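Long-range contacts in DREP2 (Drosophila melanogaster, PDB 4D2K), which probably takes part in apoptotic DNA fragmentation; this chain is its CIDE domain, a type of domain that forms higher-order assemblies: residues 11-16 against 70-75; 52-57 against 74-79. One frame throughout, in Å; residues are numbered along the deposited sequence.

Contact 1: 11-16 against 70-75; sequences PLKIWD and ANNTVL
Val74 CG1 stands anti to the backbone N (chi1 -173°) and Trp15 CG anti to its own carbonyl carbon (chi1 -61°), which lays the indole across the valine. Val74 CG1 sits 3.4 Å from the centroid of the six-membered ring of Trp15, 10° off the normal, a CH-pi contact over the face. Val74 CG2, beside its backbone N, meets Lys13 CD obliquely. From CG onward the Lys13 chain is extended; it runs past Asn72, with Lys13 CG 3.7 Å from Asn72 OD1, and a water accepts from NZ and donates to Asn72 O. Between strands 10-16 and 74-79 the pairing is parallel: Leu75 N gives to Lys13 O (2.8 Å) in the carbonyl plane, and Trp15 N reaches Leu75 O (2.9 Å) nearly along the C=O axis. Lys13 N meets Thr73 O (3.0 Å) from above the carbonyl plane. A type II turn, Ala70 to Thr73, leads into strand 74-79; Ala70 O is gripped twice, by Thr73 N and, on a lone pair, by Thr73 OG1 (2.6 Å). The turn places Asn72 N for a straight bond to Pro11 O (2.8 Å), while Pro11 CD touches Asn71 CG, the two side chains crossing obliquely. On the opposite face of the sheet from Lys13 and Val74, Ile14 CD1 touches Leu75 CB. This is the central parallel pair of a ubiquitin-like beta-grasp sheet. Its chemistry is two-sided: leucine and isoleucine are buried on one face, while on the other Arg22 makes a cation-pi contact with Trp15, so the indole, covered on one face by the valine methyl, is probably also polarised by the positive charge of Arg22.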
loop_
_atom_site.group_PDB
_atom_site.type_symbol
_atom_site.label_atom_id
_atom_site.label_comp_id
_atom_site.label_asym_id
_atom_site.label_seq_id
_atom_site.Cartn_x
_atom_site.Cartn_y
_atom_site.Cartn_z
ATOM N N PRO A 11 -7.925 -9.142 -0.107
ATOM C CA PRO A 11 -6.504 -9.258 -0.457
ATOM C C PRO A 11 -6.077 -8.037 -1.242
ATOM O O PRO A 11 -6.880 -7.545 -2.034
ATOM C CB PRO A 11 -6.448 -10.507 -1.333
ATOM C CG PRO A 11 -7.834 -10.615 -1.922
ATOM C CD PRO A 11 -8.781 -10.031 -0.911
ATOM N N LEU A 12 -4.869 -7.531 -0.982
ATOM C CA LEU A 12 -4.267 -6.442 -1.748
ATOM C C LEU A 12 -2.789 -6.785 -1.896
ATOM O O LEU A 12 -2.261 -7.552 -1.075
ATOM C CB LEU A 12 -4.449 -5.090 -1.039
ATOM C CG LEU A 12 -5.896 -4.604 -0.850
ATOM C CD1 LEU A 12 -5.963 -3.345 0.010
ATOM C CD2 LEU A 12 -6.587 -4.411 -2.194
ATOM N N LYS A 13 -2.124 -6.240 -2.922
ATOM C CA LYS A 13 -0.688 -6.484 -3.108
ATOM C C LYS A 13 0.109 -5.220 -2.743
ATOM O O LYS A 13 -0.199 -4.119 -3.204
ATOM C CB LYS A 13 -0.386 -6.923 -4.550
ATOM C CG LYS A 13 -0.944 -8.336 -4.926
ATOM C CD LYS A 13 -0.886 -8.571 -6.464
ATOM C CE LYS A 13 -1.380 -9.982 -6.889
ATOM N NZ LYS A 13 -1.378 -10.186 -8.386
ATOM N N ILE A 14 1.159 -5.375 -1.950
ATOM C CA ILE A 14 1.895 -4.223 -1.487
ATOM C C ILE A 14 3.363 -4.443 -1.819
ATOM O O ILE A 14 4.009 -5.394 -1.372
ATOM C CB ILE A 14 1.654 -3.947 0.032
ATOM C CG1 ILE A 14 2.286 -2.619 0.449
ATOM C CG2 ILE A 14 2.205 -5.053 0.913
ATOM C CD1 ILE A 14 1.473 -1.396 0.057
ATOM N N TRP A 15 3.857 -3.587 -2.705
ATOM C CA TRP A 15 5.212 -3.702 -3.200
ATOM C C TRP A 15 6.025 -2.476 -2.766
ATOM O O TRP A 15 5.466 -1.383 -2.577
ATOM C CB TRP A 15 5.196 -3.793 -4.724
ATOM C CG TRP A 15 4.474 -4.968 -5.304
ATOM C CD1 TRP A 15 3.815 -5.939 -4.626
ATOM C CD2 TRP A 15 4.315 -5.269 -6.696
ATOM N NE1 TRP A 15 3.270 -6.842 -5.504
ATOM C CE2 TRP A 15 3.562 -6.451 -6.782
ATOM C CE3 TRP A 15 4.733 -4.651 -7.876
ATOM C CZ2 TRP A 15 3.222 -7.039 -8.014
ATOM C CZ3 TRP A 15 4.384 -5.235 -9.101
ATOM C CH2 TRP A 15 3.640 -6.409 -9.154
ATOM N N ASP A 16 7.351 -2.604 -2.722
ATOM C CA ASP A 16 8.148 -1.456 -2.301
ATOM C C ASP A 16 8.275 -0.525 -3.495
ATOM O O ASP A 16 7.823 -0.871 -4.593
ATOM C CB ASP A 16 9.509 -1.881 -1.732
ATOM C CG ASP A 16 10.410 -2.563 -2.750
ATOM O OD1 ASP A 16 10.333 -2.310 -3.969
ATOM O OD2 ASP A 16 11.199 -3.406 -2.310
ATOM N N ALA A 70 -10.248 -2.681 -6.001
ATOM C CA ALA A 70 -10.533 -4.082 -6.303
ATOM C C ALA A 70 -9.548 -5.002 -5.584
ATOM O O ALA A 70 -8.395 -4.604 -5.321
ATOM C CB ALA A 70 -10.461 -4.333 -7.812
ATOM N N ASN A 71 -9.993 -6.229 -5.298
ATOM C CA ASN A 71 -9.128 -7.269 -4.736
ATOM C C ASN A 71 -7.833 -7.373 -5.510
ATOM O O ASN A 71 -7.858 -7.365 -6.741
ATOM C CB ASN A 71 -9.791 -8.643 -4.789
ATOM C CG ASN A 71 -10.877 -8.816 -3.763
ATOM O OD1 ASN A 71 -11.197 -7.902 -3.006
ATOM N ND2 ASN A 71 -11.431 -10.019 -3.706
ATOM N N ASN A 72 -6.724 -7.487 -4.787
ATOM C CA ASN A 72 -5.413 -7.660 -5.382
ATOM C C ASN A 72 -4.978 -6.537 -6.332
ATOM O O ASN A 72 -4.137 -6.741 -7.208
ATOM C CB ASN A 72 -5.338 -9.020 -6.079
ATOM C CG ASN A 72 -5.054 -10.150 -5.098
ATOM O OD1 ASN A 72 -4.120 -10.054 -4.287
ATOM N ND2 ASN A 72 -5.838 -11.222 -5.164
ATOM N N THR A 73 -5.544 -5.352 -6.125
ATOM C CA THR A 73 -4.957 -4.125 -6.655
ATOM C C THR A 73 -3.511 -4.031 -6.147
ATOM O O THR A 73 -3.252 -4.276 -4.958
ATOM C CB THR A 73 -5.744 -2.859 -6.214
ATOM O OG1 THR A 73 -7.073 -2.906 -6.741
ATOM C CG2 THR A 73 -5.061 -1.595 -6.688
ATOM N N VAL A 74 -2.586 -3.725 -7.059
ATOM C CA VAL A 74 -1.170 -3.565 -6.709
ATOM C C VAL A 74 -0.880 -2.135 -6.238
ATOM O O VAL A 74 -1.116 -1.178 -6.966
ATOM C CB VAL A 74 -0.246 -3.897 -7.900
ATOM C CG1 VAL A 74 1.228 -3.879 -7.453
ATOM C CG2 VAL A 74 -0.613 -5.238 -8.500
ATOM N N LEU A 75 -0.391 -2.012 -5.013
ATOM C CA LEU A 75 -0.073 -0.738 -4.372
ATOM C C LEU A 75 1.426 -0.663 -4.067
ATOM O O LEU A 75 2.068 -1.690 -3.872
ATOM C CB LEU A 75 -0.875 -0.568 -3.077
ATOM C CG LEU A 75 -2.403 -0.595 -3.156
ATOM C CD1 LEU A 75 -3.041 -0.579 -1.756
ATOM C CD2 LEU A 75 -2.899 0.586 -4.000
HETATM O O HOH W 1 -3.284 -8.616 -9.221
#

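Contact 2: 52-57 against 74-79; sequences VLECDG and VLLLLR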
loop_
_atom_site.group_PDB
_atom_site.type_symbol
_atom_site.label_atom_id
_atom_site.label_comp_id
_atom_site.label_asym_id
_atom_site.label_seq_id
_atom_site.Cartn_x
_atom_site.Cartn_y
_atom_site.Cartn_z
ATOM N N VAL A 52 0.528 4.388 -2.796
ATOM C CA VAL A 52 0.071 4.850 -4.092
ATOM C C VAL A 52 -0.289 3.670 -4.964
ATOM O O VAL A 52 0.167 2.558 -4.728
ATOM C CB VAL A 52 1.153 5.725 -4.831
ATOM C CG1 VAL A 52 1.518 6.960 -4.021
ATOM C CG2 VAL A 52 2.404 4.898 -5.150
ATOM N N LEU A 53 -1.096 3.914 -5.989
ATOM C CA LEU A 53 -1.393 2.880 -6.967
ATOM C C LEU A 53 -0.122 2.573 -7.746
ATOM O O LEU A 53 0.642 3.479 -8.092
ATOM C CB LEU A 53 -2.491 3.341 -7.922
ATOM C CG LEU A 53 -3.907 3.530 -7.381
ATOM C CD1 LEU A 53 -4.815 3.943 -8.530
ATOM C CD2 LEU A 53 -4.405 2.235 -6.766
ATOM N N GLU A 54 0.110 1.301 -8.026
ATOM C CA GLU A 54 1.278 0.940 -8.797
ATOM C C GLU A 54 1.157 1.455 -10.231
ATOM O O GLU A 54 2.158 1.771 -10.864
ATOM C CB GLU A 54 1.503 -0.580 -8.785
ATOM C CG GLU A 54 2.853 -1.006 -9.412
ATOM C CD GLU A 54 2.815 -1.032 -10.925
ATOM O OE1 GLU A 54 1.722 -1.266 -11.485
ATOM O OE2 GLU A 54 3.863 -0.805 -11.563
ATOM N N CYS A 55 -0.052 1.480 -10.767
ATOM C CA CYS A 55 -0.202 1.789 -12.183
ATOM C C CYS A 55 0.105 3.257 -12.540
ATOM O O CYS A 55 0.651 3.512 -13.605
ATOM C CB CYS A 55 -1.611 1.425 -12.675
ATOM S SG CYS A 55 -2.939 2.343 -11.881
ATOM N N ASP A 56 -0.254 4.215 -11.687
ATOM C CA ASP A 56 -0.078 5.623 -12.083
ATOM C C ASP A 56 0.311 6.621 -10.962
ATOM O O ASP A 56 0.222 7.829 -11.149
ATOM C CB ASP A 56 -1.346 6.107 -12.840
ATOM C CG ASP A 56 -2.569 6.330 -11.939
ATOM O OD1 ASP A 56 -2.493 6.201 -10.700
ATOM O OD2 ASP A 56 -3.638 6.670 -12.495
ATOM N N GLY A 57 0.726 6.115 -9.803
ATOM C CA GLY A 57 1.152 6.962 -8.706
ATOM C C GLY A 57 0.049 7.676 -7.936
ATOM O O GLY A 57 0.340 8.401 -6.981
ATOM N N VAL A 74 -2.586 -3.725 -7.059
ATOM C CA VAL A 74 -1.170 -3.565 -6.709
ATOM C C VAL A 74 -0.880 -2.135 -6.238
ATOM O O VAL A 74 -1.116 -1.178 -6.966
ATOM C CB VAL A 74 -0.246 -3.897 -7.900
ATOM C CG1 VAL A 74 1.228 -3.879 -7.453
ATOM C CG2 VAL A 74 -0.613 -5.238 -8.500
ATOM N N LEU A 75 -0.391 -2.012 -5.013
ATOM C CA LEU A 75 -0.073 -0.738 -4.372
ATOM C C LEU A 75 1.426 -0.663 -4.067
ATOM O O LEU A 75 2.068 -1.690 -3.872
ATOM C CB LEU A 75 -0.875 -0.568 -3.077
ATOM C CG LEU A 75 -2.403 -0.595 -3.156
ATOM C CD1 LEU A 75 -3.041 -0.579 -1.756
ATOM C CD2 LEU A 75 -2.899 0.586 -4.000
ATOM N N LEU A 76 1.995 0.538 -4.059
ATOM C CA LEU A 76 3.372 0.705 -3.612
ATOM C C LEU A 76 3.347 1.456 -2.299
ATOM O O LEU A 76 2.582 2.408 -2.110
ATOM C CB LEU A 76 4.233 1.473 -4.629
ATOM C CG LEU A 76 4.299 1.026 -6.092
ATOM C CD1 LEU A 76 5.359 1.829 -6.832
ATOM C CD2 LEU A 76 4.558 -0.466 -6.234
ATOM N N LEU A 77 4.213 1.038 -1.397
ATOM C CA LEU A 77 4.403 1.766 -0.174
ATOM C C LEU A 77 5.655 2.619 -0.387
ATOM O O LEU A 77 6.692 2.094 -0.735
ATOM C CB LEU A 77 4.546 0.796 0.994
ATOM C CG LEU A 77 4.422 1.279 2.430
ATOM C CD1 LEU A 77 4.015 0.113 3.300
ATOM C CD2 LEU A 77 5.755 1.801 2.889
ATOM N N LEU A 78 5.539 3.928 -0.212
ATOM C CA LEU A 78 6.665 4.855 -0.358
ATOM C C LEU A 78 7.074 5.391 0.993
ATOM O O LEU A 78 6.238 5.926 1.732
ATOM C CB LEU A 78 6.293 6.049 -1.247
ATOM C CG LEU A 78 5.728 5.732 -2.628
ATOM C CD1 LEU A 78 5.363 7.004 -3.367
ATOM C CD2 LEU A 78 6.712 4.901 -3.420
ATOM N N ARG A 79 8.343 5.243 1.335
ATOM C CA ARG A 79 8.854 5.849 2.561
ATOM C C ARG A 79 9.904 6.905 2.236
ATOM O O ARG A 79 10.384 6.984 1.101
ATOM C CB ARG A 79 9.437 4.783 3.484
ATOM C CG ARG A 79 10.207 3.684 2.753
ATOM C CD ARG A 79 10.684 2.600 3.708
ATOM N NE ARG A 79 11.254 3.177 4.921
ATOM C CZ ARG A 79 11.936 2.486 5.828
ATOM N NH1 ARG A 79 12.153 1.192 5.646
ATOM N NH2 ARG A 79 12.418 3.091 6.906
HETATM O O HOH W 2 -1.844 -0.295 -9.483
#
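Val52 and Leu76 form an antiparallel hydrogen-bonded pair, the tight centre of this contact. Leu76 N gives to Val52 O (2.8 Å) nearly along the C=O axis, and Val52 N returns a bond to Leu76 O (2.9 Å) in the carbonyl plane. Val52 CG2, in the crowded position between N and carbonyl carbon, rests on Leu76 CB, while Val52 CG1 meets Leu78 CD1 (3.9 Å), the two side chains crossing at about a right angle. Leu76 CG is anti to its carbonyl carbon (chi1 -53°), and Leu76 CD2 is set against Glu54 CG at 3.6 Å. Glu54 CB and CG lie alongside Val74 CG1, the side chains pointing the same way; the chain then bends at chi2 (-80°) and takes the carboxylate away to a salt bridge with Arg19. An alanine in place of Leu76 would remove the CD2 contact with Glu54 CG and would probably leave that aliphatic stem less firmly seated. At the next pair, non-hydrogen-bonded, the side chains diverge, yet Leu53 CD2 and Leu75 CD2 still meet obliquely at 3.6 Å.

The pairing loosens where strand 49-53 ends. Glu54 N still bonds to Val74 O (3.0 Å), but from above the carbonyl plane, and a water inserts beside it, accepting from Cys55 N and donating to Val74 O. Trp84 NE1 bonds to Glu54 O. Beyond, the chain curls away through exposed Cys55 and Asp56, with Gly57 N bonded back to Leu53 O (3.1 Å). Strand 74-79 lies between 10-16 and 49-53 in the mixed sheet, and beyond 49-53 Ile60 of the short edge strand 59-60 touches Leu53 and Leu75.

In the fold
From the N terminus, strand 10-16 is laid down first and pairs with its antiparallel neighbour 22-27; helix 30-40, strand 49-53, the short strand 59-60 and helix 63-67 follow before the chain returns as 74-79. Contact 1 closes this long loop, joining the first strand to the last in parallel. Contact 2 closes a shorter one, from 49-53 through 59-60 and helix 63-67, and lies within the span of the first. Both end on strand 74-79 and share Val74 and Leu75, so the last strand ties the two halves of the sheet together. Trp15 O and Leu77 N, in a probable hydrogen bond, carry the pairing from one contact into the other.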